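Local structure of MupZ (Pseudomonas fluorescens, 6FXD) at residues P28-P33 with H97-V102; A45-K50 with L58-S63; S52-C57 with E73-A78; Y104-P109 with P125-L130. The protein probably acts as an epoxide hydrolase in mupirocin biosynthesis, helping to form an oxygen heterocycle of the antibiotic. One frame throughout, in Å; residues are numbered along the deposited sequence.

Contact 1: residues P28-P33 with H97-V102; sequences PYFEIP and HLASIV
F30 and I101 share the same first-torsion setting. CG of F30 (chi1 -55°) and CG1 of I101 (chi1 -72°) each stand opposite their own carbonyl carbon. As the two residues pair on the same side of the sheet, this sets their side chains side by side. CG1 of I101 lies 3.7 Å from CE2 of F30, and its CD1 reaches on to CB of P28. F30 and I101 form a non-hydrogen-bonded antiparallel pair. Next to it, E31 and S100 form a hydrogen-bonded pair: E31 N gives a bond of 2.8 Å to S100 O, and S100 N returns one of 3.1 Å to E31 O. V102 N binds Y29 O at 2.9 Å. A water ties E31 O to S100 OG. The extended E31 chain crosses V102 at about a right angle, with OE1 3.7 Å from V102 CG1. The Y29 hydroxyl bonds to E105 of the second subunit. Past the strand, the methyl of A99 sits 3.8 Å from CG1 of I32. P33 CD approaches L98 O at 3.4 Å. Proline has no N-H to offer, and this buried oxygen has no hydrogen-bonding partner. Strands 24-31 and 100-108 are neighbours in the sheet, 24-31 at its middle. Their contact is apolar at F30 and A99, against F40 of helix 37-51, and open to solvent at E31 and S100, where the water bridges the strands.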
loop_
_atom_site.group_PDB
_atom_site.type_symbol
_atom_site.label_atom_id
_atom_site.label_comp_id
_atom_site.label_asym_id
_atom_site.label_seq_id
_atom_site.Cartn_x
_atom_site.Cartn_y
_atom_site.Cartn_z
ATOM N N PRO A 28 18.632 -10.951 14.694
ATOM C CA PRO A 28 20.028 -11.386 14.786
ATOM C C PRO A 28 20.130 -12.902 14.756
ATOM O O PRO A 28 19.294 -13.605 15.333
ATOM C CB PRO A 28 20.444 -10.880 16.165
ATOM C CG PRO A 28 19.159 -10.935 16.947
ATOM C CD PRO A 28 18.079 -10.531 15.993
ATOM N N TYR A 29 21.154 -13.398 14.052
ATOM C CA TYR A 29 21.512 -14.811 14.002
ATOM C C TYR A 29 22.848 -14.962 14.717
ATOM O O TYR A 29 23.799 -14.229 14.413
ATOM C CB TYR A 29 21.621 -15.324 12.552
ATOM C CG TYR A 29 20.284 -15.424 11.867
ATOM C CD1 TYR A 29 19.652 -14.285 11.402
ATOM C CD2 TYR A 29 19.641 -16.656 11.693
ATOM C CE1 TYR A 29 18.420 -14.363 10.732
ATOM C CE2 TYR A 29 18.404 -16.739 11.050
ATOM C CZ TYR A 29 17.806 -15.587 10.570
ATOM O OH TYR A 29 16.581 -15.650 9.945
ATOM N N PHE A 30 22.920 -15.904 15.650
ATOM C CA PHE A 30 24.074 -16.069 16.525
ATOM C C PHE A 30 24.816 -17.355 16.198
ATOM O O PHE A 30 24.197 -18.402 15.983
ATOM C CB PHE A 30 23.667 -16.126 17.999
ATOM C CG PHE A 30 22.856 -14.954 18.456
ATOM C CD1 PHE A 30 21.477 -14.935 18.322
ATOM C CD2 PHE A 30 23.468 -13.874 19.090
ATOM C CE1 PHE A 30 20.726 -13.861 18.764
ATOM C CE2 PHE A 30 22.712 -12.798 19.544
ATOM C CZ PHE A 30 21.348 -12.790 19.371
ATOM N N GLU A 31 26.141 -17.276 16.181
ATOM C CA GLU A 31 26.996 -18.452 16.171
ATOM C C GLU A 31 27.458 -18.636 17.613
ATOM O O GLU A 31 28.201 -17.802 18.124
ATOM C CB GLU A 31 28.185 -18.240 15.233
ATOM C CG GLU A 31 29.065 -19.470 15.098
ATOM C CD GLU A 31 30.195 -19.294 14.109
ATOM O OE1 GLU A 31 29.958 -18.708 13.031
ATOM O OE2 GLU A 31 31.321 -19.750 14.416
ATOM N N ILE A 32 27.028 -19.716 18.253
ATOM C CA ILE A 32 27.262 -19.949 19.681
ATOM C C ILE A 32 28.203 -21.145 19.808
ATOM O O ILE A 32 27.829 -22.255 19.405
ATOM C CB ILE A 32 25.943 -20.224 20.419
ATOM C CG1 ILE A 32 24.888 -19.158 20.085
ATOM C CG2 ILE A 32 26.187 -20.263 21.932
ATOM C CD1 ILE A 32 23.482 -19.581 20.399
ATOM N N PRO A 33 29.420 -20.980 20.333
ATOM C CA PRO A 33 30.256 -22.155 20.626
ATOM C C PRO A 33 29.505 -23.141 21.507
ATOM O O PRO A 33 28.774 -22.750 22.419
ATOM C CB PRO A 33 31.471 -21.562 21.356
ATOM C CG PRO A 33 31.517 -20.133 20.924
ATOM C CD PRO A 33 30.084 -19.718 20.706
ATOM N N HIS A 97 30.336 -12.027 25.346
ATOM C CA HIS A 97 31.377 -13.009 25.073
ATOM C C HIS A 97 30.854 -14.402 24.737
ATOM O O HIS A 97 31.653 -15.277 24.388
ATOM C CB HIS A 97 32.370 -13.059 26.241
ATOM C CG HIS A 97 33.115 -11.777 26.442
ATOM N ND1 HIS A 97 33.986 -11.269 25.503
ATOM C CD2 HIS A 97 33.102 -10.887 27.462
ATOM C CE1 HIS A 97 34.487 -10.126 25.941
ATOM N NE2 HIS A 97 33.966 -9.871 27.128
ATOM N N LEU A 98 29.542 -14.627 24.796
ATOM C CA LEU A 98 29.008 -15.975 24.629
ATOM C C LEU A 98 28.801 -16.379 23.174
ATOM O O LEU A 98 28.672 -17.576 22.895
ATOM C CB LEU A 98 27.687 -16.113 25.397
ATOM C CG LEU A 98 27.866 -16.005 26.907
ATOM C CD1 LEU A 98 26.508 -16.158 27.544
ATOM C CD2 LEU A 98 28.856 -17.059 27.404
ATOM N N ALA A 99 28.740 -15.420 22.263
ATOM C CA ALA A 99 28.411 -15.734 20.882
ATOM C C ALA A 99 28.840 -14.573 19.998
ATOM O O ALA A 99 29.219 -13.506 20.483
ATOM C CB ALA A 99 26.912 -15.990 20.736
ATOM N N SER A 100 28.774 -14.793 18.691
ATOM C CA SER A 100 28.949 -13.710 17.737
ATOM C C SER A 100 27.721 -13.632 16.840
ATOM O O SER A 100 27.064 -14.643 16.570
ATOM C CB SER A 100 30.229 -13.873 16.909
ATOM O OG SER A 100 30.257 -15.125 16.260
ATOM N N ILE A 101 27.381 -12.422 16.425
ATOM C CA ILE A 101 26.266 -12.224 15.507
ATOM C C ILE A 101 26.824 -12.295 14.094
ATOM O O ILE A 101 27.719 -11.521 13.734
ATOM C CB ILE A 101 25.554 -10.890 15.764
ATOM C CG1 ILE A 101 24.772 -10.992 17.077
ATOM C CG2 ILE A 101 24.572 -10.599 14.637
ATOM C CD1 ILE A 101 24.114 -9.709 17.546
ATOM N N VAL A 102 26.325 -13.257 13.316
ATOM C CA VAL A 102 26.822 -13.488 11.962
ATOM C C VAL A 102 25.892 -12.956 10.881
ATOM O O VAL A 102 26.320 -12.843 9.726
ATOM C CB VAL A 102 27.139 -14.976 11.720
ATOM C CG1 VAL A 102 28.291 -15.415 12.623
ATOM C CG2 VAL A 102 25.901 -15.846 11.958
HETATM O O HOH W 1 31.294 -17.235 18.180
#

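Contact 2: residues A45-K50 with L58-S63; sequences AVFIEK and LYYGFS
The carbonyl oxygen of F47 is held by the hydroxyl of T51 within its own helix. From the strand, the Y60 ring comes up to the same atom, with CE2 3.8 Å from F47 O. No hydrogen bond joins the two segments; F47, I48, Y60 and F62 make the contact. Y60 reaches the helix because its CG stands opposite the backbone N (chi1 -170°), which carries the ring across to the helix. Its OH ends 3.6 Å from CB of F47. The F47 ring itself turns off to helix 78-94, where it packs on I88 and L91. I48 works at the edges of both strand rings. Its CG1 lies near the Y60 ring plane, 3.8 Å from CD2. Its CD1 meets the edge of F62 in the same manner, 4.0 Å from CD2 of that ring. F62 also brings CZ to 4.3 Å from F47 CB. With an alanine in place of Y60, F47 CB and I48 CG1 would probably lose the ring they rest against, opening a gap between helix and strand. The helix segment runs almost exactly antiparallel to the strand segment, at 178°, with axes 9.1 Å apart. This is the alpha-beta layer of a ferredoxin-like fold. At the start of the strand, L58 and Y59 both face V74 in a classic beta bulge. Residues 59-63 also pair with an antiparallel strand of the second subunit. The helix is held here by van der Waals contact, mostly apolar, while strand 57-65 keeps its backbone bonds for its partners in the sheet.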
loop_
_atom_site.group_PDB
_atom_site.type_symbol
_atom_site.label_atom_id
_atom_site.label_comp_id
_atom_site.label_asym_id
_atom_site.label_seq_id
_atom_site.Cartn_x
_atom_site.Cartn_y
_atom_site.Cartn_z
ATOM N N ALA A 45 16.768 -15.751 29.238
ATOM C CA ALA A 45 15.731 -15.376 30.195
ATOM C C ALA A 45 15.955 -13.962 30.707
ATOM O O ALA A 45 15.000 -13.208 30.915
ATOM C CB ALA A 45 15.723 -16.355 31.370
ATOM N N VAL A 46 17.224 -13.584 30.888
ATOM C CA VAL A 46 17.554 -12.236 31.328
ATOM C C VAL A 46 17.185 -11.215 30.253
ATOM O O VAL A 46 16.608 -10.158 30.553
ATOM C CB VAL A 46 19.043 -12.173 31.719
ATOM C CG1 VAL A 46 19.461 -10.755 32.121
ATOM C CG2 VAL A 46 19.358 -13.180 32.829
ATOM N N PHE A 47 17.507 -11.510 28.982
ATOM C CA PHE A 47 17.176 -10.561 27.930
ATOM C C PHE A 47 15.675 -10.448 27.727
ATOM O O PHE A 47 15.172 -9.356 27.467
ATOM C CB PHE A 47 17.839 -10.983 26.629
ATOM C CG PHE A 47 19.267 -10.571 26.527
ATOM C CD1 PHE A 47 20.241 -11.251 27.238
ATOM C CD2 PHE A 47 19.629 -9.494 25.751
ATOM C CE1 PHE A 47 21.565 -10.862 27.162
ATOM C CE2 PHE A 47 20.951 -9.115 25.655
ATOM C CZ PHE A 47 21.920 -9.806 26.373
ATOM N N ILE A 48 14.944 -11.561 27.853
ATOM C CA ILE A 48 13.492 -11.510 27.720
ATOM C C ILE A 48 12.877 -10.673 28.837
ATOM O O ILE A 48 11.965 -9.871 28.617
ATOM C CB ILE A 48 12.901 -12.931 27.689
ATOM C CG1 ILE A 48 13.248 -13.616 26.363
ATOM C CG2 ILE A 48 11.412 -12.875 27.894
ATOM C CD1 ILE A 48 13.130 -15.114 26.409
ATOM N N GLU A 49 13.339 -10.869 30.069
ATOM C CA GLU A 49 12.764 -10.086 31.151
ATOM C C GLU A 49 12.977 -8.598 30.927
ATOM O O GLU A 49 12.070 -7.785 31.165
ATOM C CB GLU A 49 13.404 -10.521 32.463
ATOM C CG GLU A 49 12.686 -9.997 33.732
ATOM C CD GLU A 49 13.035 -8.563 34.101
ATOM O OE1 GLU A 49 14.161 -8.117 33.803
ATOM O OE2 GLU A 49 12.171 -7.893 34.726
ATOM N N LYS A 50 14.189 -8.220 30.522
ATOM C CA LYS A 50 14.491 -6.809 30.319
ATOM C C LYS A 50 13.641 -6.230 29.192
ATOM O O LYS A 50 13.085 -5.136 29.321
ATOM C CB LYS A 50 15.982 -6.675 30.001
ATOM C CG LYS A 50 16.535 -5.260 30.007
ATOM C CD LYS A 50 16.656 -4.693 31.405
ATOM C CE LYS A 50 17.238 -3.286 31.352
ATOM N NZ LYS A 50 16.814 -2.437 32.505
ATOM N N LEU A 58 6.446 -5.954 20.764
ATOM C CA LEU A 58 5.277 -6.811 20.609
ATOM C C LEU A 58 5.596 -8.297 20.690
ATOM O O LEU A 58 4.720 -9.086 21.058
ATOM C CB LEU A 58 4.604 -6.529 19.263
ATOM C CG LEU A 58 4.262 -5.064 18.979
ATOM C CD1 LEU A 58 3.727 -4.903 17.552
ATOM C CD2 LEU A 58 3.270 -4.520 19.995
ATOM N N TYR A 59 6.805 -8.702 20.308
ATOM C CA TYR A 59 7.197 -10.103 20.328
ATOM C C TYR A 59 8.710 -10.163 20.471
ATOM O O TYR A 59 9.421 -9.382 19.842
ATOM C CB TYR A 59 6.805 -10.773 19.013
ATOM C CG TYR A 59 6.980 -12.265 18.991
ATOM C CD1 TYR A 59 8.206 -12.839 18.657
ATOM C CD2 TYR A 59 5.910 -13.113 19.258
ATOM C CE1 TYR A 59 8.374 -14.208 18.627
ATOM C CE2 TYR A 59 6.067 -14.480 19.222
ATOM C CZ TYR A 59 7.298 -15.025 18.904
ATOM O OH TYR A 59 7.456 -16.389 18.872
ATOM N N TYR A 60 9.199 -11.089 21.296
ATOM C CA TYR A 60 10.643 -11.227 21.493
ATOM C C TYR A 60 10.886 -12.686 21.871
ATOM O O TYR A 60 10.564 -13.096 22.996
ATOM C CB TYR A 60 11.108 -10.284 22.594
ATOM C CG TYR A 60 12.600 -10.147 22.763
ATOM C CD1 TYR A 60 13.356 -9.335 21.915
ATOM C CD2 TYR A 60 13.251 -10.794 23.809
ATOM C CE1 TYR A 60 14.728 -9.183 22.114
ATOM C CE2 TYR A 60 14.605 -10.667 23.994
ATOM C CZ TYR A 60 15.343 -9.859 23.164
ATOM O OH TYR A 60 16.694 -9.759 23.394
ATOM N N GLY A 61 11.448 -13.469 20.962
ATOM C CA GLY A 61 11.596 -14.896 21.198
ATOM C C GLY A 61 12.857 -15.469 20.586
ATOM O O GLY A 61 13.254 -15.094 19.478
ATOM N N PHE A 62 13.471 -16.414 21.301
ATOM C CA PHE A 62 14.718 -17.052 20.892
ATOM C C PHE A 62 14.453 -18.469 20.393
ATOM O O PHE A 62 13.720 -19.237 21.031
ATOM C CB PHE A 62 15.716 -17.123 22.055
ATOM C CG PHE A 62 16.323 -15.800 22.414
ATOM C CD1 PHE A 62 17.428 -15.294 21.715
ATOM C CD2 PHE A 62 15.790 -15.043 23.451
ATOM C CE1 PHE A 62 17.993 -14.072 22.073
ATOM C CE2 PHE A 62 16.342 -13.822 23.792
ATOM C CZ PHE A 62 17.432 -13.338 23.109
ATOM N N SER A 63 15.083 -18.826 19.274
ATOM C CA SER A 63 14.966 -20.151 18.669
ATOM C C SER A 63 16.354 -20.664 18.308
ATOM O O SER A 63 17.303 -19.892 18.183
ATOM C CB SER A 63 14.149 -20.121 17.373
ATOM O OG SER A 63 12.885 -19.539 17.587
#

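Contact 3: residues S52-C57 with E73-A78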
loop_
_atom_site.group_PDB
_atom_site.type_symbol
_atom_site.label_atom_id
_atom_site.label_comp_id
_atom_site.label_asym_id
_atom_site.label_seq_id
_atom_site.Cartn_x
_atom_site.Cartn_y
_atom_site.Cartn_z
ATOM N N SER A 52 10.770 -7.278 28.065
ATOM C CA SER A 52 9.329 -7.348 28.278
ATOM C C SER A 52 8.749 -6.075 28.872
ATOM O O SER A 52 7.525 -5.899 28.830
ATOM C CB SER A 52 8.956 -8.535 29.176
ATOM O OG SER A 52 9.320 -8.315 30.526
ATOM N N LYS A 53 9.581 -5.191 29.414
ATOM C CA LYS A 53 9.124 -3.925 29.965
ATOM C C LYS A 53 9.089 -2.803 28.931
ATOM O O LYS A 53 8.736 -1.673 29.276
ATOM C CB LYS A 53 10.001 -3.533 31.152
ATOM C CG LYS A 53 9.832 -4.490 32.315
ATOM C CD LYS A 53 11.148 -5.076 32.763
ATOM C CE LYS A 53 11.628 -4.368 34.006
ATOM N NZ LYS A 53 12.899 -4.951 34.495
ATOM N N GLU A 54 9.455 -3.083 27.684
ATOM C CA GLU A 54 9.422 -2.067 26.634
ATOM C C GLU A 54 8.017 -1.945 26.059
ATOM O O GLU A 54 7.513 -2.916 25.465
ATOM C CB GLU A 54 10.384 -2.427 25.509
ATOM C CG GLU A 54 11.848 -2.502 25.938
ATOM C CD GLU A 54 12.737 -3.106 24.865
ATOM O OE1 GLU A 54 12.306 -3.163 23.676
ATOM O OE2 GLU A 54 13.870 -3.511 25.209
ATOM N N PRO A 55 7.386 -0.770 26.137
ATOM C CA PRO A 55 6.042 -0.620 25.555
ATOM C C PRO A 55 5.983 -0.909 24.073
ATOM O O PRO A 55 4.953 -1.396 23.589
ATOM C CB PRO A 55 5.697 0.854 25.842
ATOM C CG PRO A 55 6.589 1.254 26.941
ATOM C CD PRO A 55 7.851 0.477 26.773
ATOM N N GLY A 56 7.055 -0.628 23.342
ATOM C CA GLY A 56 7.095 -0.807 21.910
ATOM C C GLY A 56 7.389 -2.209 21.431
ATOM O O GLY A 56 7.352 -2.463 20.225
ATOM N N CYS A 57 7.691 -3.147 22.323
ATOM C CA CYS A 57 8.026 -4.506 21.917
ATOM C C CYS A 57 6.772 -5.380 21.922
ATOM O O CYS A 57 6.110 -5.518 22.954
ATOM C CB CYS A 57 9.112 -5.111 22.806
ATOM S SG CYS A 57 9.545 -6.788 22.242
ATOM N N GLU A 73 12.435 -10.325 16.876
ATOM C CA GLU A 73 12.093 -9.132 17.635
ATOM C C GLU A 73 11.119 -8.316 16.805
ATOM O O GLU A 73 11.471 -7.862 15.716
ATOM C CB GLU A 73 13.351 -8.314 17.902
ATOM C CG GLU A 73 14.574 -9.150 18.284
ATOM C CD GLU A 73 15.813 -8.326 18.590
ATOM O OE1 GLU A 73 15.726 -7.077 18.565
ATOM O OE2 GLU A 73 16.876 -8.937 18.840
ATOM N N VAL A 74 9.915 -8.105 17.315
ATOM C CA VAL A 74 8.881 -7.366 16.596
ATOM C C VAL A 74 8.530 -6.128 17.405
ATOM O O VAL A 74 8.174 -6.240 18.586
ATOM C CB VAL A 74 7.643 -8.239 16.326
ATOM C CG1 VAL A 74 6.635 -7.444 15.515
ATOM C CG2 VAL A 74 8.050 -9.527 15.590
ATOM N N TYR A 75 8.622 -4.952 16.775
ATOM C CA TYR A 75 8.388 -3.678 17.436
ATOM C C TYR A 75 7.277 -2.930 16.718
ATOM O O TYR A 75 7.095 -3.080 15.512
ATOM C CB TYR A 75 9.664 -2.812 17.449
ATOM C CG TYR A 75 10.812 -3.538 18.112
ATOM C CD1 TYR A 75 10.935 -3.569 19.500
ATOM C CD2 TYR A 75 11.746 -4.237 17.356
ATOM C CE1 TYR A 75 11.963 -4.265 20.112
ATOM C CE2 TYR A 75 12.770 -4.936 17.954
ATOM C CZ TYR A 75 12.891 -4.938 19.333
ATOM O OH TYR A 75 13.913 -5.637 19.929
ATOM N N SER A 76 6.531 -2.113 17.460
ATOM C CA SER A 76 5.392 -1.442 16.840
ATOM C C SER A 76 5.811 -0.411 15.795
ATOM O O SER A 76 4.997 -0.072 14.927
ATOM C CB SER A 76 4.462 -0.848 17.899
ATOM O OG SER A 76 5.161 0.049 18.731
ATOM N N ASP A 77 7.036 0.110 15.876
ATOM C CA ASP A 77 7.574 1.036 14.882
ATOM C C ASP A 77 9.091 1.100 15.054
ATOM O O ASP A 77 9.661 0.435 15.923
ATOM C CB ASP A 77 6.906 2.415 14.975
ATOM C CG ASP A 77 7.046 3.058 16.356
ATOM O OD1 ASP A 77 7.942 2.671 17.134
ATOM O OD2 ASP A 77 6.257 3.978 16.656
ATOM N N ALA A 78 9.740 1.923 14.220
ATOM C CA ALA A 78 11.196 2.022 14.252
ATOM C C ALA A 78 11.677 2.532 15.601
ATOM O O ALA A 78 12.707 2.077 16.111
ATOM C CB ALA A 78 11.678 2.949 13.132
#
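The Y75 ring is met at its edge by E54 and G56 from the other segment. OE1 of E54 lies near the ring plane, 3.7 Å from CE1, and the carboxylate is turned only 15° from the ring. G56 O also sits near that plane. E73 OE1 holds another part of the edge, accepting a 2.7 Å bond from the Y75 hydroxyl, which arrives from above the carboxylate plane. The C57 sulfur takes an oblique place: SG is 4.9 Å from the ring centroid and 44° off the normal. This is a sulfur-aromatic contact. C57 CB comes to 4.0 Å from Y75 CE1. C57 and Y75 form a non-hydrogen-bonded antiparallel pair at the end of the hairpin made by strands 57-65 and 68-75. A type I turn from E54 to C57 leads the chain into it, closed by C57 N on E54 O at 3.2 Å. Beyond the pair, S76 N bonds to G56 O at 2.9 Å, in the carbonyl plane. The same oxygen receives a CA-H contact from Y75, with CA 3.2 Å away. The second oxygen of E54, OE2, is gripped by N87 and H84 of helix 78-94, which holds the carboxylate beside Y75. H84 also meets the Y75 ring. D77 caps that helix, its OD1 bonding to G80 N. R136 of the second subunit binds the backbone oxygens of E54 and C57.

Contact 4: residues Y104-P109 with P125-L130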
loop_
_atom_site.group_PDB
_atom_site.type_symbol
_atom_site.label_atom_id
_atom_site.label_comp_id
_atom_site.label_asym_id
_atom_site.label_seq_id
_atom_site.Cartn_x
_atom_site.Cartn_y
_atom_site.Cartn_z
ATOM N N TYR A 104 22.377 -10.012 10.613
ATOM C CA TYR A 104 21.434 -9.147 11.320
ATOM C C TYR A 104 20.505 -8.528 10.281
ATOM O O TYR A 104 20.927 -7.681 9.486
ATOM C CB TYR A 104 22.161 -8.084 12.155
ATOM C CG TYR A 104 21.234 -7.217 12.970
ATOM C CD1 TYR A 104 20.572 -7.727 14.078
ATOM C CD2 TYR A 104 21.007 -5.889 12.620
ATOM C CE1 TYR A 104 19.717 -6.937 14.826
ATOM C CE2 TYR A 104 20.154 -5.092 13.356
ATOM C CZ TYR A 104 19.516 -5.619 14.463
ATOM O OH TYR A 104 18.663 -4.836 15.200
ATOM N N GLU A 105 19.248 -8.948 10.287
ATOM C CA GLU A 105 18.267 -8.488 9.312
ATOM C C GLU A 105 17.251 -7.576 9.976
ATOM O O GLU A 105 16.850 -7.799 11.117
ATOM C CB GLU A 105 17.491 -9.654 8.699
ATOM C CG GLU A 105 18.359 -10.619 7.988
ATOM C CD GLU A 105 17.584 -11.690 7.232
ATOM O OE1 GLU A 105 16.330 -11.638 7.164
ATOM O OE2 GLU A 105 18.246 -12.611 6.726
ATOM N N VAL A 106 16.805 -6.564 9.240
ATOM C CA VAL A 106 15.765 -5.660 9.711
ATOM C C VAL A 106 14.725 -5.565 8.608
ATOM O O VAL A 106 15.059 -5.204 7.474
ATOM C CB VAL A 106 16.322 -4.269 10.055
ATOM C CG1 VAL A 106 15.194 -3.364 10.496
ATOM C CG2 VAL A 106 17.370 -4.372 11.174
ATOM N N HIS A 107 13.473 -5.875 8.932
ATOM C CA HIS A 107 12.371 -5.852 7.975
ATOM C C HIS A 107 11.327 -4.842 8.417
ATOM O O HIS A 107 10.982 -4.782 9.597
ATOM C CB HIS A 107 11.684 -7.216 7.905
ATOM C CG HIS A 107 12.582 -8.331 7.474
ATOM N ND1 HIS A 107 12.360 -9.050 6.316
ATOM C CD2 HIS A 107 13.698 -8.851 8.032
ATOM C CE1 HIS A 107 13.294 -9.979 6.193
ATOM N NE2 HIS A 107 14.125 -9.869 7.213
ATOM N N GLY A 108 10.796 -4.083 7.462
ATOM C CA GLY A 108 9.784 -3.094 7.756
ATOM C C GLY A 108 9.550 -2.171 6.579
ATOM O O GLY A 108 10.239 -2.274 5.562
ATOM N N PRO A 109 8.583 -1.263 6.688
ATOM C CA PRO A 109 8.306 -0.353 5.566
ATOM C C PRO A 109 9.424 0.666 5.385
ATOM O O PRO A 109 10.168 0.997 6.315
ATOM C CB PRO A 109 6.993 0.329 5.966
ATOM C CG PRO A 109 7.002 0.279 7.475
ATOM C CD PRO A 109 7.690 -1.018 7.839
ATOM N N PRO A 125 23.455 -3.958 8.872
ATOM C CA PRO A 125 22.259 -4.792 8.719
ATOM C C PRO A 125 21.901 -5.066 7.266
ATOM O O PRO A 125 22.273 -4.336 6.340
ATOM C CB PRO A 125 21.156 -3.964 9.398
ATOM C CG PRO A 125 21.863 -2.867 10.125
ATOM C CD PRO A 125 23.097 -2.604 9.318
ATOM N N GLN A 126 21.167 -6.151 7.082
ATOM C CA GLN A 126 20.493 -6.427 5.819
ATOM C C GLN A 126 19.078 -5.876 5.940
ATOM O O GLN A 126 18.266 -6.403 6.708
ATOM C CB GLN A 126 20.466 -7.929 5.542
ATOM C CG GLN A 126 21.816 -8.552 5.209
ATOM C CD GLN A 126 22.709 -8.751 6.420
ATOM O OE1 GLN A 126 22.303 -9.349 7.420
ATOM N NE2 GLN A 126 23.941 -8.260 6.331
ATOM N N PHE A 127 18.787 -4.799 5.204
ATOM C CA PHE A 127 17.511 -4.101 5.297
ATOM C C PHE A 127 16.584 -4.623 4.208
ATOM O O PHE A 127 16.908 -4.526 3.020
ATOM C CB PHE A 127 17.709 -2.596 5.121
ATOM C CG PHE A 127 18.320 -1.911 6.329
ATOM C CD1 PHE A 127 17.576 -1.706 7.482
ATOM C CD2 PHE A 127 19.633 -1.438 6.296
ATOM C CE1 PHE A 127 18.135 -1.064 8.584
ATOM C CE2 PHE A 127 20.200 -0.799 7.407
ATOM C CZ PHE A 127 19.442 -0.603 8.542
ATOM N N PHE A 128 15.437 -5.177 4.608
ATOM C CA PHE A 128 14.427 -5.703 3.686
ATOM C C PHE A 128 13.197 -4.809 3.810
ATOM O O PHE A 128 12.555 -4.781 4.868
ATOM C CB PHE A 128 14.059 -7.134 4.070
ATOM C CG PHE A 128 15.078 -8.162 3.662
ATOM C CD1 PHE A 128 16.209 -8.396 4.433
ATOM C CD2 PHE A 128 14.890 -8.902 2.510
ATOM C CE1 PHE A 128 17.140 -9.364 4.061
ATOM C CE2 PHE A 128 15.811 -9.867 2.122
ATOM C CZ PHE A 128 16.945 -10.092 2.890
ATOM N N GLU A 129 12.870 -4.082 2.734
ATOM C CA GLU A 129 11.733 -3.165 2.751
ATOM C C GLU A 129 10.446 -3.915 2.421
ATOM O O GLU A 129 10.315 -4.502 1.339
ATOM C CB GLU A 129 11.970 -2.000 1.789
ATOM C CG GLU A 129 13.091 -1.091 2.268
ATOM C CD GLU A 129 13.254 0.188 1.455
ATOM O OE1 GLU A 129 12.522 0.384 0.458
ATOM O OE2 GLU A 129 14.132 1.002 1.823
ATOM N N LEU A 130 9.498 -3.891 3.355
ATOM C CA LEU A 130 8.230 -4.599 3.209
ATOM C C LEU A 130 7.342 -3.837 2.227
ATOM O O LEU A 130 7.053 -2.657 2.440
ATOM C CB LEU A 130 7.549 -4.690 4.575
ATOM C CG LEU A 130 6.209 -5.423 4.552
ATOM C CD1 LEU A 130 6.388 -6.922 4.338
ATOM C CD2 LEU A 130 5.436 -5.163 5.843
HETATM O O HOH W 2 24.611 -8.828 8.938
#
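H107 and F128 point the same way from neighbouring parallel strands. Their rings lie almost parallel, planes at 4° and centroids 4.7 Å apart, but are slid so that they barely overlap. The contact is a CH-pi one: F128 CB lies over the H107 face, 3.4 Å from ND1. E105 OE1 lies in the ring plane and fixes the rotation of the imidazole: NE2 donates a 2.8 Å bond to the oxygen's anti lone pair. E105 OE2 forms a salt bridge with R103. At another point of the ring edge, ND1 bonds to S63 of the second subunit. A leucine in place of H107 would probably leave E105 OE1 without its imidazole partner. On the opposite sheet face, V106 runs alongside F127, with CB 3.8 Å from CD1. Q126 bends at chi2 (76°) and brings OE1 back to Y104 N, a long bond of 3.3 Å. A water joins that N to Q126 NE2. Five backbone bonds stitch the strands, the shortest from L130 N to G108 O at 2.8 Å. Strands 100-108 and 126-135 form a beta-alpha-beta unit through helix 110-113. L113 of that helix covers V106 and F127, and strand 24-31 flanks 100-108 on its far edge.

Overall arrangement
All four contacts belong to one mixed sheet, ordered 57-65, 68-75, 24-31, 100-108, 126-135. Contact 1 joins the third and fourth strands, contact 3 the first two, and contact 4 the last two. Contact 2 sets helix 37-51 on the first strand. Contacts 2 and 3 interlock along the chain, with centres about 11 Å apart. Contact 1 spans both in sequence, and contact 4 follows. Contacts 2 and 4 lie on opposite sides of the chain's centre, their centres about 20 Å apart. Both of their outer strands, 57-65 and 126-135, pair with the second subunit, consistent with a dimeric alpha-beta barrel built from ferredoxin-like units.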